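Local coordinates for protein kappa-carrageenase (Pseudoalteromonas carrageenovora, PDB 1DYP) that cuts the beta-1,4 linkages between D-galactose 4-sulfate and 3,6-anhydro-D-galactose inside kappa-carrageenan chains, through a family 16 glycoside hydrolase catalytic domain, at residues A[142-147]-A[186-191]; A[105-108]-A[112-115]. The protein carries 1 engineered substitution. All coordinates share one frame; numbering follows the deposited sequence.

Interaction 1. Residues A[142-147]-A[186-191]; sequences ELTQKS and FDPRND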
ATOM      1  N   GLU A 142      -4.370  -4.186  -2.524  1.00  6.51           N
ATOM      2  CA  GLU A 142      -3.133  -4.936  -2.610  1.00  7.19           C
ATOM      3  C   GLU A 142      -3.496  -5.989  -3.634  1.00  6.95           C
ATOM      4  O   GLU A 142      -4.347  -6.845  -3.395  1.00  7.23           O
ATOM      5  CB  GLU A 142      -2.763  -5.557  -1.269  1.00  7.91           C
ATOM      6  CG  GLU A 142      -2.010  -4.586  -0.382  1.00  8.86           C
ATOM      7  CD  GLU A 142      -1.788  -5.126   1.003  1.00  9.33           C
ATOM      8  OE1 GLU A 142      -2.771  -5.206   1.767  1.00 10.16           O
ATOM      9  OE2 GLU A 142      -0.636  -5.479   1.325  1.00 10.08           O
ATOM     10  N   LEU A 143      -2.875  -5.890  -4.801  1.00  6.86           N
ATOM     11  CA  LEU A 143      -3.151  -6.810  -5.887  1.00  6.76           C
ATOM     12  C   LEU A 143      -2.220  -8.002  -5.938  1.00  6.87           C
ATOM     13  O   LEU A 143      -1.117  -7.988  -5.390  1.00  6.70           O
ATOM     14  CB  LEU A 143      -3.058  -6.072  -7.226  1.00  6.90           C
ATOM     15  CG  LEU A 143      -4.072  -4.963  -7.495  1.00  6.62           C
ATOM     16  CD1 LEU A 143      -3.684  -4.209  -8.763  1.00  6.88           C
ATOM     17  CD2 LEU A 143      -5.460  -5.569  -7.631  1.00  6.93           C
ATOM     18  N   THR A 144      -2.705  -9.038  -6.606  1.00  6.68           N
ATOM     19  CA  THR A 144      -1.958 -10.254  -6.855  1.00  6.77           C
ATOM     20  C   THR A 144      -1.044 -10.783  -5.749  1.00  6.97           C
ATOM     21  O   THR A 144       0.122 -11.080  -5.999  1.00  7.02           O
ATOM     22  CB  THR A 144      -1.134 -10.082  -8.163  1.00  6.62           C
ATOM     23  OG1 THR A 144      -0.241  -8.963  -8.041  1.00  6.49           O
ATOM     24  CG2 THR A 144      -2.072  -9.818  -9.335  1.00  7.26           C
ATOM     25  N   GLN A 145      -1.565 -10.907  -4.532  1.00  7.09           N
ATOM     26  CA  GLN A 145      -0.755 -11.451  -3.448  1.00  7.59           C
ATOM     27  C   GLN A 145      -1.403 -12.701  -2.859  1.00  8.01           C
ATOM     28  O   GLN A 145      -0.973 -13.207  -1.825  1.00  8.07           O
ATOM     29  CB  GLN A 145      -0.514 -10.408  -2.350  1.00  7.81           C
ATOM     30  CG  GLN A 145      -1.741  -9.993  -1.562  1.00  7.71           C
ATOM     31  CD  GLN A 145      -1.382  -9.182  -0.327  1.00  7.90           C
ATOM     32  OE1 GLN A 145      -0.204  -8.946  -0.044  1.00  8.10           O
ATOM     33  NE2 GLN A 145      -2.396  -8.756   0.419  1.00  7.64           N
ATOM     34  N   LYS A 146      -2.444 -13.195  -3.524  1.00  8.41           N
ATOM     35  CA  LYS A 146      -3.131 -14.403  -3.077  1.00  9.22           C
ATOM     36  C   LYS A 146      -2.913 -15.518  -4.103  1.00  9.44           C
ATOM     37  O   LYS A 146      -2.174 -15.336  -5.072  1.00  9.64           O
ATOM     38  CB  LYS A 146      -4.624 -14.131  -2.873  1.00  9.37           C
ATOM     39  CG  LYS A 146      -4.954 -13.248  -1.661  1.00 10.07           C
ATOM     40  CD  LYS A 146      -4.667 -13.964  -0.343  1.00 10.27           C
ATOM     41  CE  LYS A 146      -5.179 -13.173   0.863  1.00 11.25           C
ATOM     42  NZ  LYS A 146      -4.369 -11.964   1.150  1.00 11.54           N
ATOM     43  N   SER A 147      -3.556 -16.664  -3.901  1.00  9.94           N
ATOM     44  CA  SER A 147      -3.372 -17.802  -4.801  1.00 10.41           C
ATOM     45  C   SER A 147      -3.832 -17.571  -6.240  1.00 10.52           C
ATOM     46  O   SER A 147      -3.179 -18.021  -7.181  1.00 11.26           O
ATOM     47  CB  SER A 147      -4.078 -19.042  -4.236  1.00 10.65           C
ATOM     48  OG  SER A 147      -5.483 -18.942  -4.362  0.50 11.13           O
ATOM     49  N   PHE A 186     -12.252  -9.040 -13.367  1.00  8.91           N
ATOM     50  CA  PHE A 186     -11.308  -8.826 -14.458  1.00  8.94           C
ATOM     51  C   PHE A 186      -9.900  -9.168 -13.986  1.00  8.73           C
ATOM     52  O   PHE A 186      -9.665  -9.348 -12.789  1.00  8.72           O
ATOM     53  CB  PHE A 186     -11.358  -7.357 -14.898  1.00  8.88           C
ATOM     54  CG  PHE A 186     -11.112  -6.376 -13.776  1.00  9.19           C
ATOM     55  CD1 PHE A 186      -9.821  -6.124 -13.322  1.00  9.14           C
ATOM     56  CD2 PHE A 186     -12.177  -5.722 -13.158  1.00  9.23           C
ATOM     57  CE1 PHE A 186      -9.591  -5.237 -12.269  1.00  9.15           C
ATOM     58  CE2 PHE A 186     -11.957  -4.833 -12.103  1.00  9.49           C
ATOM     59  CZ  PHE A 186     -10.661  -4.589 -11.658  1.00  9.33           C
ATOM     60  N   ASP A 187      -8.972  -9.273 -14.931  1.00  8.70           N
ATOM     61  CA  ASP A 187      -7.579  -9.548 -14.597  1.00  8.61           C
ATOM     62  C   ASP A 187      -6.998  -8.162 -14.333  1.00  8.33           C
ATOM     63  O   ASP A 187      -6.963  -7.320 -15.225  1.00  8.33           O
ATOM     64  CB  ASP A 187      -6.863 -10.195 -15.784  1.00  9.17           C
ATOM     65  CG  ASP A 187      -5.465 -10.654 -15.436  1.00  9.53           C
ATOM     66  OD1 ASP A 187      -4.753  -9.910 -14.732  1.00  9.18           O
ATOM     67  OD2 ASP A 187      -5.075 -11.756 -15.874  1.00 10.16           O
ATOM     68  N   PRO A 188      -6.532  -7.903 -13.102  1.00  7.93           N
ATOM     69  CA  PRO A 188      -5.973  -6.582 -12.798  1.00  7.91           C
ATOM     70  C   PRO A 188      -4.704  -6.214 -13.557  1.00  8.07           C
ATOM     71  O   PRO A 188      -4.243  -5.080 -13.478  1.00  7.81           O
ATOM     72  CB  PRO A 188      -5.753  -6.641 -11.292  1.00  7.71           C
ATOM     73  CG  PRO A 188      -5.400  -8.073 -11.071  1.00  7.56           C
ATOM     74  CD  PRO A 188      -6.390  -8.816 -11.953  1.00  7.69           C
ATOM     75  N   ARG A 189      -4.150  -7.171 -14.294  1.00  8.24           N
ATOM     76  CA  ARG A 189      -2.937  -6.927 -15.065  1.00  8.70           C
ATOM     77  C   ARG A 189      -3.292  -6.423 -16.459  1.00  9.14           C
ATOM     78  O   ARG A 189      -2.417  -6.023 -17.227  1.00  9.38           O
ATOM     79  CB  ARG A 189      -2.127  -8.216 -15.183  1.00  8.39           C
ATOM     80  CG  ARG A 189      -1.716  -8.804 -13.849  1.00  8.27           C
ATOM     81  CD  ARG A 189      -1.070 -10.160 -14.037  1.00  8.23           C
ATOM     82  NE  ARG A 189      -2.029 -11.131 -14.555  1.00  8.10           N
ATOM     83  CZ  ARG A 189      -1.728 -12.394 -14.829  1.00  8.27           C
ATOM     84  NH1 ARG A 189      -0.493 -12.837 -14.642  1.00  7.86           N
ATOM     85  NH2 ARG A 189      -2.669 -13.219 -15.267  1.00  8.27           N
ATOM     86  N   ASN A 190      -4.581  -6.444 -16.779  1.00  9.63           N
ATOM     87  CA  ASN A 190      -5.046  -6.003 -18.085  1.00 10.33           C
ATOM     88  C   ASN A 190      -5.673  -4.618 -18.038  1.00 10.35           C
ATOM     89  O   ASN A 190      -6.756  -4.432 -17.484  1.00 10.59           O
ATOM     90  CB  ASN A 190      -6.068  -6.986 -18.648  1.00 10.82           C
ATOM     91  CG  ASN A 190      -6.352  -6.738 -20.112  1.00 11.77           C
ATOM     92  OD1 ASN A 190      -5.552  -7.099 -20.978  1.00 12.82           O
ATOM     93  ND2 ASN A 190      -7.481  -6.097 -20.401  1.00 11.89           N
ATOM     94  N   ASP A 191      -4.992  -3.651 -18.640  1.00 10.39           N
ATOM     95  CA  ASP A 191      -5.480  -2.280 -18.678  1.00 10.33           C
ATOM     96  C   ASP A 191      -5.530  -1.689 -17.274  1.00 10.13           C
ATOM     97  O   ASP A 191      -5.175  -2.342 -16.291  1.00  9.95           O
ATOM     98  CB  ASP A 191      -6.878  -2.226 -19.299  1.00 10.92           C
ATOM     99  CG  ASP A 191      -7.125  -0.945 -20.075  1.00 11.34           C
ATOM    100  OD1 ASP A 191      -6.618   0.119 -19.666  1.00 11.79           O
ATOM    101  OD2 ASP A 191      -7.842  -1.001 -21.097  0.80 12.12           O
TER

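Interaction 2. Residues A[105-108]-A[112-115]; sequences KGAS and GVSP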
ATOM      1  N   LYS A 105      -2.626  -0.318 -13.109  1.00  8.19           N
ATOM      2  CA  LYS A 105      -2.506  -1.492 -13.958  1.00  8.63           C
ATOM      3  C   LYS A 105      -1.484  -2.347 -13.219  1.00  8.56           C
ATOM      4  O   LYS A 105      -0.392  -1.878 -12.903  1.00  8.23           O
ATOM      5  CB  LYS A 105      -1.975  -1.102 -15.332  1.00  9.40           C
ATOM      6  CG  LYS A 105      -1.789  -2.251 -16.297  1.00 10.74           C
ATOM      7  CD  LYS A 105      -1.355  -1.652 -17.619  1.00 12.02           C
ATOM      8  CE  LYS A 105      -1.099  -2.671 -18.683  1.00 13.35           C
ATOM      9  NZ  LYS A 105      -0.738  -1.933 -19.926  1.00 13.80           N
ATOM     10  N   GLY A 106      -1.848  -3.588 -12.919  1.00  8.67           N
ATOM     11  CA  GLY A 106      -0.941  -4.462 -12.199  1.00  8.82           C
ATOM     12  C   GLY A 106       0.249  -4.922 -13.017  1.00  8.87           C
ATOM     13  O   GLY A 106       0.289  -4.739 -14.236  1.00  8.92           O
ATOM     14  N   ALA A 107       1.231  -5.507 -12.340  1.00  8.96           N
ATOM     15  CA  ALA A 107       2.425  -6.022 -13.006  1.00  9.07           C
ATOM     16  C   ALA A 107       2.020  -7.297 -13.741  1.00  9.20           C
ATOM     17  O   ALA A 107       1.158  -8.035 -13.273  1.00  9.28           O
ATOM     18  CB  ALA A 107       3.513  -6.323 -11.978  1.00  9.17           C
ATOM     19  N   SER A 108       2.642  -7.559 -14.886  1.00  9.32           N
ATOM     20  CA  SER A 108       2.294  -8.737 -15.674  1.00  9.75           C
ATOM     21  C   SER A 108       2.663 -10.055 -15.005  1.00  9.37           C
ATOM     22  O   SER A 108       1.959 -11.048 -15.150  1.00  9.42           O
ATOM     23  CB  SER A 108       2.959  -8.669 -17.050  1.00 10.36           C
ATOM     24  OG  SER A 108       4.365  -8.780 -16.942  0.80 11.46           O
ATOM     25  N   GLY A 112       4.490 -13.358  -7.522  1.00  6.82           N
ATOM     26  CA  GLY A 112       5.804 -12.805  -7.250  1.00  6.33           C
ATOM     27  C   GLY A 112       5.821 -11.375  -6.747  1.00  6.22           C
ATOM     28  O   GLY A 112       6.714 -11.004  -5.985  1.00  6.25           O
ATOM     29  N   VAL A 113       4.853 -10.566  -7.171  1.00  6.20           N
ATOM     30  CA  VAL A 113       4.800  -9.170  -6.737  1.00  6.06           C
ATOM     31  C   VAL A 113       3.388  -8.709  -6.431  1.00  5.94           C
ATOM     32  O   VAL A 113       2.409  -9.265  -6.937  1.00  6.27           O
ATOM     33  CB  VAL A 113       5.386  -8.206  -7.799  1.00  6.02           C
ATOM     34  CG1 VAL A 113       6.845  -8.556  -8.067  1.00  6.15           C
ATOM     35  CG2 VAL A 113       4.567  -8.268  -9.081  1.00  6.46           C
ATOM     36  N   SER A 114       3.292  -7.670  -5.607  1.00  5.84           N
ATOM     37  CA  SER A 114       2.008  -7.122  -5.221  1.00  5.81           C
ATOM     38  C   SER A 114       1.918  -5.605  -5.317  1.00  5.89           C
ATOM     39  O   SER A 114       2.459  -4.882  -4.471  1.00  5.75           O
ATOM     40  CB  SER A 114       1.659  -7.546  -3.793  1.00  5.71           C
ATOM     41  OG  SER A 114       0.434  -6.957  -3.377  1.00  5.78           O
ATOM     42  N   PRO A 115       1.254  -5.104  -6.370  1.00  5.97           N
ATOM     43  CA  PRO A 115       1.087  -3.660  -6.549  1.00  5.72           C
ATOM     44  C   PRO A 115       0.208  -3.230  -5.379  1.00  5.69           C
ATOM     45  O   PRO A 115      -0.744  -3.935  -5.024  1.00  5.58           O
ATOM     46  CB  PRO A 115       0.344  -3.558  -7.877  1.00  5.85           C
ATOM     47  CG  PRO A 115       0.839  -4.746  -8.632  1.00  5.91           C
ATOM     48  CD  PRO A 115       0.847  -5.835  -7.582  1.00  5.79           C
TER

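Interaction 1. Residues A[142-147]-A[186-191]
Leu-143 and Thr-144 meet Pro-188 through apolar carbon alone. The leucine side chain and the proline ring run alongside each other, pointing opposite ways, and both leucine methyls reach the same ring carbon: CD2 lies 3.8 Å from Pro-188 CB, and CD1 comes close behind. Beside this, the methyl CG2 of Thr-144 stands 4.1 Å from Pro-188 CG. With CG2 anti to the carbonyl carbon, OG1 falls between the backbone N and that carbon (chi1 59°), and from there it is hydrogen-bonded to the carbonyl of Val-113. Segment 142-147 starts at Glu-142, the proton donor that ends the ExDxxE catalytic signature of this family 16 hydrolase, so the packing lies just beyond the catalytic strand. Residues 186-191 also hold a polar cluster of their own. Asp-187 to Asn-190 form a type I beta turn, and Asp-187 OD1 accepts the backbone N of Arg-189 at 2.8 Å, an Asx turn. The same oxygen takes Arg-189 NE at 3.0 Å through its syn lone pair, while NH2 reaches OD2 at 2.9 Å; this side-on, two-nitrogen salt bridge lies nearly in the guanidinium plane. The remaining nitrogen, NH1, is hydrogen-bonded to the carbonyl of Ser-108.

Interaction 2. Residues A[105-108]-A[112-115]
Ala-107 and Val-113 make the closest approach here, methyl to methyl: Ala-107 CB sits 3.6 Å from Val-113 CG2. Both side chains leave their backbones toward the opposing segment. The valine turns one branch to the job: with chi1 at -60°, CG2 lies between the backbone N and the carbonyl carbon and takes the alanine, while CG1 stays farther off. The second touch comes from Pro-115, whose CG is presented to the bare backbone of the other segment. It lies 3.8 Å from Ala-107 N and 4.0 Å from Gly-106 CA. Val-113 and Pro-115 are two residues apart on an extended strand, so they face the same way, and Ser-114 between them points away from 105-108.

Because it points away, Ser-114 can reach 142-147: its OG is hydrogen-bonded to the carbonyl of Leu-143. Along the strand edge, Pro-115 and Leu-143 are joined by a backbone bond. Along the other edge, backbone bonds run from Ser-114 to Gly-232 and from Gly-112 to Arg-234, a residue important for substrate recognition. Gln-231 touches Ala-107, Val-113 and Pro-115, and Thr-258 touches the first two. A bound cadmium ion lies about 5 Å from the Ala-107 side chain.

The contact closes the connection between strand 98-105 and strand 113-120 of the beta-sandwich (jelly-roll) fold of this family. Lys-105 still pairs with Glu-261 on strand 258-270, whereas strand 113-120 runs antiparallel to 225-233 on one hand and to the catalytic strands 133-139 and 141-142 on the other.

The touching residues of both contacts are buried, and their centres lie about 7 Å apart, so they are neighbouring parts of one buried region. A polar tie joins them directly: Gly-106 N lies 2.9 Å from Pro-188 O, a probable hydrogen bond. Thr-144 OG1 also packs against Pro-115 CD at 3.3 Å. Interaction 2 is local, joining the two ends of a short connection, and is made by an alanine methyl, a valine branch and a proline ring against backbone. Interaction 1 joins the loops before strands 151-162 and 193-199, distant in sequence, around a proline ring, and adds a salt bridge between the partly exposed Asp-187 and Arg-189 that interaction 2 lacks.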